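Local atomic coordinates of CCHC-type domain-containing protein (PDB entry 7C45), a protein that binds RNA and two calcium ions at an RNase D-type exonuclease site and probably trims guide RNA from its 3' end as a 3'-5' exonuclease. Residues 40-45 / 52-57; 58-63 / 73-78; 102-107 / 224-229. All blocks are in the same frame, centred on the assembly; numbering follows the deposited sequence.

Contact 1: 40-45 / 52-57; sequences LDIEAF and KQLGRI. With CA (calcium ion), chain E; CA (calcium ion), chain F; nucleotides of chain B.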
loop_
_atom_site.group_PDB
_atom_site.type_symbol
_atom_site.label_atom_id
_atom_site.label_comp_id
_atom_site.label_asym_id
_atom_site.label_seq_id
_atom_site.Cartn_x
_atom_site.Cartn_y
_atom_site.Cartn_z
ATOM N N LEU A 40 7.861 0.395 0.772
ATOM C CA LEU A 40 8.055 1.660 1.476
ATOM C C LEU A 40 6.762 2.152 2.098
ATOM O O LEU A 40 5.669 1.879 1.603
ATOM C CB LEU A 40 8.581 2.737 0.562
ATOM C CG LEU A 40 10.010 2.553 0.083
ATOM C CD1 LEU A 40 10.316 3.578 -0.987
ATOM C CD2 LEU A 40 11.001 2.703 1.239
ATOM N N ASP A 41 6.919 2.918 3.174
ATOM C CA ASP A 41 5.816 3.511 3.910
ATOM C C ASP A 41 6.391 4.712 4.652
ATOM O O ASP A 41 7.600 4.802 4.870
ATOM C CB ASP A 41 5.203 2.472 4.845
ATOM C CG ASP A 41 3.924 2.924 5.509
ATOM O OD1 ASP A 41 3.273 3.853 5.036
ATOM O OD2 ASP A 41 3.577 2.298 6.515
ATOM N N ILE A 42 5.518 5.643 5.030
ATOM C CA ILE A 42 5.965 6.820 5.779
ATOM C C ILE A 42 4.991 7.077 6.913
ATOM O O ILE A 42 3.772 7.027 6.715
ATOM C CB ILE A 42 6.077 8.072 4.881
ATOM C CG1 ILE A 42 7.109 7.861 3.767
ATOM C CG2 ILE A 42 6.430 9.282 5.707
ATOM C CD1 ILE A 42 7.172 9.030 2.785
ATOM N N GLU A 43 5.526 7.362 8.107
ATOM C CA GLU A 43 4.740 7.925 9.203
ATOM C C GLU A 43 5.131 9.379 9.423
ATOM O O GLU A 43 6.316 9.698 9.540
ATOM C CB GLU A 43 4.929 7.160 10.514
ATOM C CG GLU A 43 4.591 5.651 10.470
ATOM C CD GLU A 43 3.249 5.338 9.814
ATOM O OE1 GLU A 43 2.254 5.986 10.193
ATOM O OE2 GLU A 43 3.187 4.405 8.955
ATOM N N ALA A 44 4.127 10.252 9.518
ATOM C CA ALA A 44 4.381 11.682 9.624
ATOM C C ALA A 44 3.605 12.260 10.804
ATOM O O ALA A 44 2.630 11.676 11.281
ATOM C CB ALA A 44 4.008 12.403 8.318
ATOM N N PHE A 45 4.068 13.410 11.290
ATOM C CA PHE A 45 3.320 14.131 12.310
ATOM C C PHE A 45 1.871 14.307 11.867
ATOM O O PHE A 45 1.614 14.769 10.757
ATOM C CB PHE A 45 3.920 15.521 12.543
ATOM C CG PHE A 45 5.241 15.549 13.278
ATOM C CD1 PHE A 45 6.068 14.451 13.359
ATOM C CD2 PHE A 45 5.635 16.726 13.895
ATOM C CE1 PHE A 45 7.296 14.532 14.034
ATOM C CE2 PHE A 45 6.824 16.817 14.568
ATOM C CZ PHE A 45 7.668 15.703 14.632
ATOM N N LYS A 52 -4.292 18.269 3.505
ATOM C CA LYS A 52 -4.131 16.959 2.882
ATOM C C LYS A 52 -2.683 16.470 2.903
ATOM O O LYS A 52 -2.445 15.250 2.975
ATOM C CB LYS A 52 -4.641 17.011 1.442
ATOM C CG LYS A 52 -5.773 16.053 1.144
ATOM C CD LYS A 52 -6.299 16.245 -0.269
ATOM C CE LYS A 52 -7.347 15.210 -0.598
ATOM N NZ LYS A 52 -6.768 13.842 -0.480
ATOM N N GLN A 53 -1.716 17.384 2.817
ATOM C CA GLN A 53 -0.307 16.998 2.830
ATOM C C GLN A 53 0.051 16.300 4.144
ATOM O O GLN A 53 -0.441 16.658 5.216
ATOM C CB GLN A 53 0.591 18.229 2.651
ATOM C CG GLN A 53 0.578 18.895 1.275
ATOM C CD GLN A 53 -0.777 19.481 0.882
ATOM O OE1 GLN A 53 -1.532 19.971 1.726
ATOM N NE2 GLN A 53 -1.096 19.410 -0.411
ATOM N N LEU A 54 0.949 15.316 4.066
ATOM C CA LEU A 54 1.481 14.731 5.287
ATOM C C LEU A 54 2.183 15.810 6.097
ATOM O O LEU A 54 2.771 16.735 5.542
ATOM C CB LEU A 54 2.477 13.615 4.983
ATOM C CG LEU A 54 1.914 12.326 4.367
ATOM C CD1 LEU A 54 2.989 11.290 4.373
ATOM C CD2 LEU A 54 0.690 11.815 5.096
ATOM N N GLY A 55 2.128 15.674 7.415
ATOM C CA GLY A 55 2.943 16.499 8.285
ATOM C C GLY A 55 4.427 16.135 8.197
ATOM O O GLY A 55 4.876 15.408 7.315
ATOM N N ARG A 56 5.191 16.684 9.135
ATOM C CA ARG A 56 6.642 16.495 9.130
ATOM C C ARG A 56 6.971 15.009 9.161
ATOM O O ARG A 56 6.429 14.272 9.976
ATOM C CB ARG A 56 7.246 17.186 10.343
ATOM C CG ARG A 56 8.750 17.157 10.398
ATOM C CD ARG A 56 9.182 18.002 11.594
ATOM N NE ARG A 56 10.617 18.022 11.801
ATOM C CZ ARG A 56 11.211 18.763 12.721
ATOM N NH1 ARG A 56 10.481 19.556 13.509
ATOM N NH2 ARG A 56 12.530 18.723 12.846
ATOM N N ILE A 57 7.827 14.561 8.246
ATOM C CA ILE A 57 8.175 13.143 8.217
ATOM C C ILE A 57 8.834 12.749 9.529
ATOM O O ILE A 57 9.761 13.415 10.001
ATOM C CB ILE A 57 9.098 12.830 7.038
ATOM C CG1 ILE A 57 8.322 12.896 5.720
ATOM C CG2 ILE A 57 9.711 11.465 7.232
ATOM C CD1 ILE A 57 9.199 12.789 4.512
HETATM CA CA CA E . 1.879 2.994 7.721
HETATM CA CA CA F . 1.133 4.614 4.273
ATOM P P U B 10 -0.716 5.154 6.489
ATOM O OP1 U B 10 0.563 4.439 6.659
ATOM O OP2 U B 10 -1.987 4.573 7.017
ATOM O "O5'" U B 10 -0.575 6.626 7.094
ATOM C "C5'" U B 10 0.644 7.338 6.954
ATOM C "C4'" U B 10 0.556 8.715 7.558
ATOM O "O4'" U B 10 -0.640 9.361 7.080
ATOM C "C3'" U B 10 0.423 8.774 9.069
ATOM O "O3'" U B 10 1.665 8.666 9.726
ATOM C "C2'" U B 10 -0.237 10.124 9.294
ATOM O "O2'" U B 10 0.740 11.153 9.214
ATOM C "C1'" U B 10 -1.150 10.221 8.073
ATOM N N1 U B 10 -2.537 9.817 8.371
ATOM C C2 U B 10 -3.319 10.776 8.973
ATOM O O2 U B 10 -2.881 11.882 9.256
ATOM N N3 U B 10 -4.608 10.379 9.229
ATOM C C4 U B 10 -5.165 9.151 8.934
ATOM O O4 U B 10 -6.339 8.947 9.228
ATOM C C5 U B 10 -4.288 8.214 8.298
ATOM C C6 U B 10 -3.027 8.573 8.039
HETATM O O HOH W 1 2.286 6.695 4.337
HETATM O O HOH W 2 0.227 13.889 8.658
HETATM O O HOH W 3 2.441 0.699 9.344
HETATM O O HOH W 4 0.392 2.846 9.708
HETATM O O HOH W 5 0.164 2.611 3.271
HETATM O O HOH W 6 1.466 4.915 1.838
#
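Strand 37-44 of the RNase H-like exonuclease sheet carries D41 and E43, the D-x-E pair of DEDD-family nucleases such as RNase D, and 52-57 runs back along its end. L54 comes first: its CB packs on A44 CB, CD1 reaches I42 CG2, and L54 CD2 turns to the sugar of U10 of chain B, 3.4 Å from O4'. At G55 the backbone does the work. Its CA makes a CA-H...O contact with F45 O, and water 2 accepts from G55 N, donates to F45 O and also meets O2' of U10. R56 gives the one direct backbone bond, F45 N to R56 O at 2.8 Å and 167°, in the carbonyl plane. With CG anti to its backbone N and the chain extended to NE, R56 runs alongside the F45 ring, CB lying over one face 4.0 Å from the centroid. I57 pairs with A44 as an antiparallel non-hydrogen-bonded pair, and its CG1 meets I42 CG2 at 4.1 Å. The same strand 37-44 holds the metal ligands: D41 splits its carboxylate between the two calcium ions, which share OP1 of U10, and D191 joins D41 and E43 on the chain E ion. E43, bent at chi2 (-48°), binds that ion through OE2 at 2.3 Å, while its OE1 accepts from O3' of U10 at 2.8 Å.

Contact 2: 58-63 / 73-78; sequences SLVQAC and FDVLTL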
loop_
_atom_site.group_PDB
_atom_site.type_symbol
_atom_site.label_atom_id
_atom_site.label_comp_id
_atom_site.label_asym_id
_atom_site.label_seq_id
_atom_site.Cartn_x
_atom_site.Cartn_y
_atom_site.Cartn_z
ATOM N N SER A 58 8.350 11.660 10.126
ATOM C CA SER A 58 8.932 11.115 11.347
ATOM C C SER A 58 9.741 9.856 11.045
ATOM O O SER A 58 10.937 9.787 11.337
ATOM C CB SER A 58 7.828 10.813 12.360
ATOM O OG SER A 58 8.351 10.263 13.552
ATOM N N LEU A 59 9.090 8.868 10.447
ATOM C CA LEU A 59 9.697 7.603 10.047
ATOM C C LEU A 59 9.519 7.381 8.550
ATOM O O LEU A 59 8.494 7.755 7.981
ATOM C CB LEU A 59 9.054 6.425 10.797
ATOM C CG LEU A 59 9.122 6.424 12.324
ATOM C CD1 LEU A 59 8.336 5.250 12.919
ATOM C CD2 LEU A 59 10.605 6.423 12.794
ATOM N N VAL A 60 10.527 6.788 7.908
ATOM C CA VAL A 60 10.359 6.119 6.622
ATOM C C VAL A 60 10.658 4.646 6.852
ATOM O O VAL A 60 11.677 4.316 7.461
ATOM C CB VAL A 60 11.275 6.704 5.535
ATOM C CG1 VAL A 60 11.180 5.863 4.246
ATOM C CG2 VAL A 60 10.930 8.173 5.292
ATOM N N GLN A 61 9.737 3.772 6.449
ATOM C CA GLN A 61 9.861 2.345 6.720
ATOM C C GLN A 61 10.163 1.597 5.428
ATOM O O GLN A 61 9.665 1.961 4.369
ATOM C CB GLN A 61 8.591 1.806 7.374
ATOM C CG GLN A 61 8.218 2.593 8.632
ATOM C CD GLN A 61 7.215 3.687 8.349
ATOM O OE1 GLN A 61 7.576 4.813 7.997
ATOM N NE2 GLN A 61 5.947 3.361 8.480
ATOM N N ALA A 62 11.022 0.576 5.512
ATOM C CA ALA A 62 11.434 -0.144 4.313
ATOM C C ALA A 62 11.565 -1.626 4.616
ATOM O O ALA A 62 12.099 -2.017 5.658
ATOM C CB ALA A 62 12.761 0.359 3.757
ATOM N N CYS A 63 11.117 -2.442 3.680
ATOM C CA CYS A 63 11.267 -3.887 3.812
ATOM C C CYS A 63 11.519 -4.430 2.419
ATOM O O CYS A 63 10.681 -4.229 1.536
ATOM C CB CYS A 63 10.019 -4.497 4.432
ATOM S SG CYS A 63 10.179 -6.272 4.795
ATOM N N PHE A 73 13.457 3.951 9.531
ATOM C CA PHE A 73 14.388 5.063 9.427
ATOM C C PHE A 73 13.854 6.212 10.262
ATOM O O PHE A 73 12.789 6.751 9.964
ATOM C CB PHE A 73 14.566 5.498 7.981
ATOM C CG PHE A 73 15.321 4.513 7.146
ATOM C CD1 PHE A 73 16.703 4.460 7.208
ATOM C CD2 PHE A 73 14.654 3.644 6.299
ATOM C CE1 PHE A 73 17.410 3.562 6.442
ATOM C CE2 PHE A 73 15.361 2.743 5.510
ATOM C CZ PHE A 73 16.740 2.712 5.578
ATOM N N ASP A 74 14.589 6.584 11.311
ATOM C CA ASP A 74 14.178 7.703 12.153
ATOM C C ASP A 74 14.694 8.983 11.496
ATOM O O ASP A 74 15.762 9.511 11.820
ATOM C CB ASP A 74 14.688 7.521 13.576
ATOM C CG ASP A 74 14.185 8.598 14.516
ATOM O OD1 ASP A 74 13.651 9.604 14.035
ATOM O OD2 ASP A 74 14.345 8.447 15.738
ATOM N N VAL A 75 13.919 9.474 10.523
ATOM C CA VAL A 75 14.307 10.686 9.800
ATOM C C VAL A 75 14.326 11.895 10.742
ATOM O O VAL A 75 15.172 12.783 10.606
ATOM C CB VAL A 75 13.355 10.878 8.591
ATOM C CG1 VAL A 75 13.631 12.199 7.857
ATOM C CG2 VAL A 75 13.495 9.720 7.624
ATOM N N LEU A 76 13.411 11.951 11.708
ATOM C CA LEU A 76 13.401 13.076 12.650
ATOM C C LEU A 76 14.726 13.160 13.399
ATOM O O LEU A 76 15.318 14.238 13.519
ATOM C CB LEU A 76 12.237 12.937 13.631
ATOM C CG LEU A 76 12.008 14.038 14.659
ATOM C CD1 LEU A 76 11.631 15.326 13.943
ATOM C CD2 LEU A 76 10.967 13.610 15.706
ATOM N N THR A 77 15.253 12.004 13.820
ATOM C CA THR A 77 16.502 12.014 14.574
ATOM C C THR A 77 17.709 12.175 13.649
ATOM O O THR A 77 18.595 12.977 13.922
ATOM C CB THR A 77 16.611 10.738 15.408
ATOM O OG1 THR A 77 15.564 10.713 16.390
ATOM C CG2 THR A 77 17.953 10.697 16.110
ATOM N N LEU A 78 17.757 11.417 12.546
ATOM C CA LEU A 78 18.876 11.507 11.610
ATOM C C LEU A 78 19.006 12.899 10.992
ATOM O O LEU A 78 20.119 13.349 10.698
ATOM C CB LEU A 78 18.694 10.483 10.494
ATOM C CG LEU A 78 18.785 9.012 10.891
ATOM C CD1 LEU A 78 18.317 8.146 9.720
ATOM C CD2 LEU A 78 20.219 8.656 11.291
#
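Strands 57-64 and 70-74 run antiparallel as a beta hairpin, and around V60 and F73 the backbones form a hydrogen-bonded pair: F73 N to V60 O at 2.8 Å, nearly along the C=O axis, and V60 N to F73 O at 3.1 Å, on a lone pair. F73 O also takes a CA-H...O contact from L59. Farther along, the chain turns into helix 75-78, and L76 N still reaches back to S58 O, though this bond is weak. On the other flank of 58-63, S58 and L59 both face E43 in a classic beta bulge, which links the hairpin to the metal-binding strand 37-44.

V60, F73 and A62 share one face of the hairpin. With CG beside its backbone N (chi1 -70°), F73 lays its ring along the first strand, so that V60 O and A62 CB both meet the ring at its edge; A62 CB is 3.9 Å from F73 CE2. The V60 and V75 side chains cross obliquely, CG2 to CG2 at 3.8 Å, and F83 of helix 80-92 packs against both valines as well as meeting the F73 ring edge-to-face. L59 lies on the other face, its CD2 reaching D74 CA at 3.8 Å, with L180 and A188 beside it.

D74 is the centre of an inverse gamma turn and the N-cap of helix 75-78. Its CG stands anti to the backbone N (chi1 -175°), which brings the carboxylate over the first helical turn, where R178 also makes a salt bridge to OD2. T77 holds both oxygens from above the carboxylate plane: T77 N donates to D74 OD1 at 2.9 Å, and T77 OG1 donates to D74 OD2 at 2.7 Å.

Contact 3: 102-107 / 224-229; sequences DCRRDV and EHYAVG. With nucleotides of chain B.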
loop_
_atom_site.group_PDB
_atom_site.type_symbol
_atom_site.label_atom_id
_atom_site.label_comp_id
_atom_site.label_asym_id
_atom_site.label_seq_id
_atom_site.Cartn_x
_atom_site.Cartn_y
_atom_site.Cartn_z
ATOM N N ASP A 102 -0.913 3.061 -1.745
ATOM C CA ASP A 102 -1.265 4.463 -1.934
ATOM C C ASP A 102 -0.020 5.330 -1.793
ATOM O O ASP A 102 0.325 5.744 -0.679
ATOM C CB ASP A 102 -2.363 4.933 -0.960
ATOM C CG ASP A 102 -2.931 6.318 -1.351
ATOM O OD1 ASP A 102 -2.337 6.948 -2.237
ATOM O OD2 ASP A 102 -3.946 6.753 -0.781
ATOM N N CYS A 103 0.623 5.644 -2.920
ATOM C CA CYS A 103 1.876 6.397 -2.925
ATOM C C CYS A 103 1.671 7.904 -2.892
ATOM O O CYS A 103 2.649 8.646 -2.790
ATOM C CB CYS A 103 2.701 6.065 -4.173
ATOM S SG CYS A 103 2.002 6.590 -5.749
ATOM N N ARG A 104 0.434 8.380 -2.962
ATOM C CA ARG A 104 0.220 9.775 -3.347
ATOM C C ARG A 104 0.797 10.739 -2.320
ATOM O O ARG A 104 1.632 11.591 -2.641
ATOM C CB ARG A 104 -1.272 10.032 -3.545
ATOM C CG ARG A 104 -1.816 9.384 -4.817
ATOM C CD ARG A 104 -3.350 9.516 -4.867
ATOM N NE ARG A 104 -3.929 8.909 -3.697
ATOM C CZ ARG A 104 -5.211 8.997 -3.369
ATOM N NH1 ARG A 104 -6.064 9.643 -4.166
ATOM N NH2 ARG A 104 -5.628 8.426 -2.246
ATOM N N ARG A 105 0.306 10.654 -1.092
ATOM C CA ARG A 105 0.811 11.514 -0.021
ATOM C C ARG A 105 2.289 11.246 0.265
ATOM O O ARG A 105 3.047 12.176 0.575
ATOM C CB ARG A 105 -0.014 11.299 1.250
ATOM C CG ARG A 105 -0.918 12.417 1.645
ATOM C CD ARG A 105 -1.851 12.761 0.534
ATOM N NE ARG A 105 -1.479 14.002 -0.145
ATOM C CZ ARG A 105 -2.139 14.453 -1.199
ATOM N NH1 ARG A 105 -1.777 15.578 -1.804
ATOM N NH2 ARG A 105 -3.185 13.763 -1.644
ATOM N N ASP A 106 2.709 9.983 0.192
ATOM C CA ASP A 106 4.104 9.632 0.460
ATOM C C ASP A 106 5.035 10.320 -0.515
ATOM O O ASP A 106 6.049 10.910 -0.122
ATOM C CB ASP A 106 4.306 8.120 0.360
ATOM C CG ASP A 106 3.662 7.370 1.504
ATOM O OD1 ASP A 106 3.226 8.017 2.469
ATOM O OD2 ASP A 106 3.629 6.128 1.431
ATOM N N VAL A 107 4.698 10.241 -1.803
ATOM C CA VAL A 107 5.544 10.790 -2.845
ATOM C C VAL A 107 5.561 12.308 -2.761
ATOM O O VAL A 107 6.612 12.949 -2.949
ATOM C CB VAL A 107 5.038 10.259 -4.199
ATOM C CG1 VAL A 107 5.327 11.201 -5.323
ATOM C CG2 VAL A 107 5.603 8.855 -4.422
ATOM N N GLU A 224 4.472 11.345 -11.159
ATOM C CA GLU A 224 4.631 12.607 -11.880
ATOM C C GLU A 224 3.702 13.676 -11.330
ATOM O O GLU A 224 4.058 14.856 -11.267
ATOM C CB GLU A 224 4.353 12.399 -13.366
ATOM C CG GLU A 224 5.437 11.645 -14.104
ATOM C CD GLU A 224 6.741 12.415 -14.146
ATOM O OE1 GLU A 224 6.743 13.563 -14.652
ATOM O OE2 GLU A 224 7.755 11.872 -13.659
ATOM N N HIS A 225 2.490 13.286 -10.963
ATOM C CA HIS A 225 1.496 14.245 -10.497
ATOM C C HIS A 225 1.835 14.761 -9.098
ATOM O O HIS A 225 1.684 15.958 -8.818
ATOM C CB HIS A 225 0.117 13.587 -10.511
ATOM C CG HIS A 225 -1.019 14.546 -10.359
ATOM N ND1 HIS A 225 -1.398 15.072 -9.141
ATOM C CD2 HIS A 225 -1.859 15.078 -11.279
ATOM C CE1 HIS A 225 -2.428 15.880 -9.321
ATOM N NE2 HIS A 225 -2.718 15.908 -10.608
ATOM N N TYR A 226 2.325 13.879 -8.216
ATOM C CA TYR A 226 2.434 14.192 -6.794
ATOM C C TYR A 226 3.840 14.568 -6.358
ATOM O O TYR A 226 3.999 15.137 -5.279
ATOM C CB TYR A 226 1.905 13.005 -5.956
ATOM C CG TYR A 226 0.402 13.019 -5.924
ATOM C CD1 TYR A 226 -0.326 12.382 -6.917
ATOM C CD2 TYR A 226 -0.290 13.754 -4.965
ATOM C CE1 TYR A 226 -1.725 12.428 -6.927
ATOM C CE2 TYR A 226 -1.691 13.813 -4.962
ATOM C CZ TYR A 226 -2.406 13.155 -5.952
ATOM O OH TYR A 226 -3.791 13.214 -5.966
ATOM N N ALA A 227 4.853 14.294 -7.171
ATOM C CA ALA A 227 6.242 14.613 -6.839
ATOM C C ALA A 227 6.680 15.810 -7.679
ATOM O O ALA A 227 7.416 15.667 -8.651
ATOM C CB ALA A 227 7.148 13.412 -7.074
ATOM N N VAL A 228 6.250 17.002 -7.263
ATOM C CA VAL A 228 6.473 18.240 -8.008
ATOM C C VAL A 228 7.197 19.291 -7.180
ATOM O O VAL A 228 7.191 20.470 -7.547
ATOM C CB VAL A 228 5.160 18.825 -8.560
ATOM C CG1 VAL A 228 4.526 17.886 -9.592
ATOM C CG2 VAL A 228 4.188 19.138 -7.414
ATOM N N GLY A 229 7.785 18.910 -6.055
ATOM C CA GLY A 229 8.602 19.847 -5.314
ATOM C C GLY A 229 7.865 20.879 -4.496
ATOM O O GLY A 229 8.506 21.777 -3.947
ATOM P P U B 8 -11.339 4.233 3.414
ATOM O OP1 U B 8 -12.054 5.488 3.735
ATOM O OP2 U B 8 -12.105 3.141 2.762
ATOM O "O5'" U B 8 -10.064 4.657 2.579
ATOM C "C5'" U B 8 -9.528 3.812 1.582
ATOM C "C4'" U B 8 -8.280 4.411 1.006
ATOM O "O4'" U B 8 -8.583 5.701 0.426
ATOM C "C3'" U B 8 -7.154 4.701 1.982
ATOM O "O3'" U B 8 -6.397 3.543 2.267
ATOM C "C2'" U B 8 -6.362 5.778 1.255
ATOM O "O2'" U B 8 -5.561 5.206 0.224
ATOM C "C1'" U B 8 -7.488 6.567 0.586
ATOM N N1 U B 8 -7.960 7.715 1.397
ATOM C C2 U B 8 -7.231 8.873 1.337
ATOM O O2 U B 8 -6.205 8.955 0.693
ATOM N N3 U B 8 -7.739 9.911 2.090
ATOM C C4 U B 8 -8.907 9.862 2.834
ATOM O O4 U B 8 -9.279 10.857 3.463
ATOM C C5 U B 8 -9.615 8.621 2.811
ATOM C C6 U B 8 -9.126 7.605 2.098
ATOM P P U B 9 -5.646 3.386 3.679
ATOM O OP1 U B 9 -5.015 2.043 3.652
ATOM O OP2 U B 9 -6.638 3.722 4.725
ATOM O "O5'" U B 9 -4.562 4.550 3.644
ATOM C "C5'" U B 9 -3.277 4.365 3.062
ATOM C "C4'" U B 9 -2.422 5.620 3.067
ATOM O "O4'" U B 9 -3.129 6.750 2.506
ATOM C "C3'" U B 9 -1.931 6.136 4.410
ATOM O "O3'" U B 9 -0.846 5.395 4.914
ATOM C "C2'" U B 9 -1.589 7.588 4.105
ATOM O "O2'" U B 9 -0.334 7.708 3.444
ATOM C "C1'" U B 9 -2.686 7.946 3.109
ATOM N N1 U B 9 -3.833 8.592 3.771
ATOM C C2 U B 9 -3.704 9.927 4.158
ATOM O O2 U B 9 -2.704 10.595 3.985
ATOM N N3 U B 9 -4.800 10.472 4.770
ATOM C C4 U B 9 -5.993 9.831 5.036
ATOM O O4 U B 9 -6.890 10.458 5.598
ATOM C C5 U B 9 -6.047 8.460 4.613
ATOM C C6 U B 9 -4.992 7.895 4.010
#
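D102 OD1 accepts two bonds from R104: the backbone N at 3.2 Å, a capping bond from above the carboxylate plane at the start of helix 104-114, and NE at 2.9 Å on the syn lone pair. R104 NH2 meets D102 OD2 at 2.8 Å, making a side-on, two-nitrogen salt bridge that holds the carboxylate near the guanidinium plane. D102 OD2 also accepts a very short 2.5 Å bond from O2' of U8 of chain B.

R104 runs alongside Y226 of helix 212-226, its CB over the centre of the ring, 3.9 Å from the centroid. R105 reaches the Y226 ring at its edge, NH1 3.6 Å from Y226 CE2, with the guanidinium turned 87° to the ring plane. V107 CG1 presses tightly on A227 CB at 3.4 Å, just past the end of helix 212-226.

Further acids hold the polar ends: D237 pairs with R104, E108 and E235 with R105, and E235 also accepts from Y226 OH. These acids probably balance the two arginine charges and fix where the guanidiniums point, while D102, probably ionised beside R104, offers an acceptor to a ribose hydroxyl, a group that DNA lacks.

Overall arrangement
Along the chain the three contacts come in series. Contacts 1 and 2, centres about 10 Å apart, both reach the same mixed sheet, in which strands 37-44 and 57-64 are neighbours: D41 O with Q61 N and E43 O with S58 N are probable hydrogen bonds. The centre of contact 3 lies about 12 Å from that of contact 1, where helix 104-114 packs R105 and D106 against I42, K52 and L54; it brings in helix 212-226 from more than a hundred residues later. Contacts 2 and 3 do not touch, their centres about 18 Å apart. Contact 1 thus sits between hairpin and helices, with U10 at its calcium ions and U8 and U9 beside contact 3, so one RNA strand spans both.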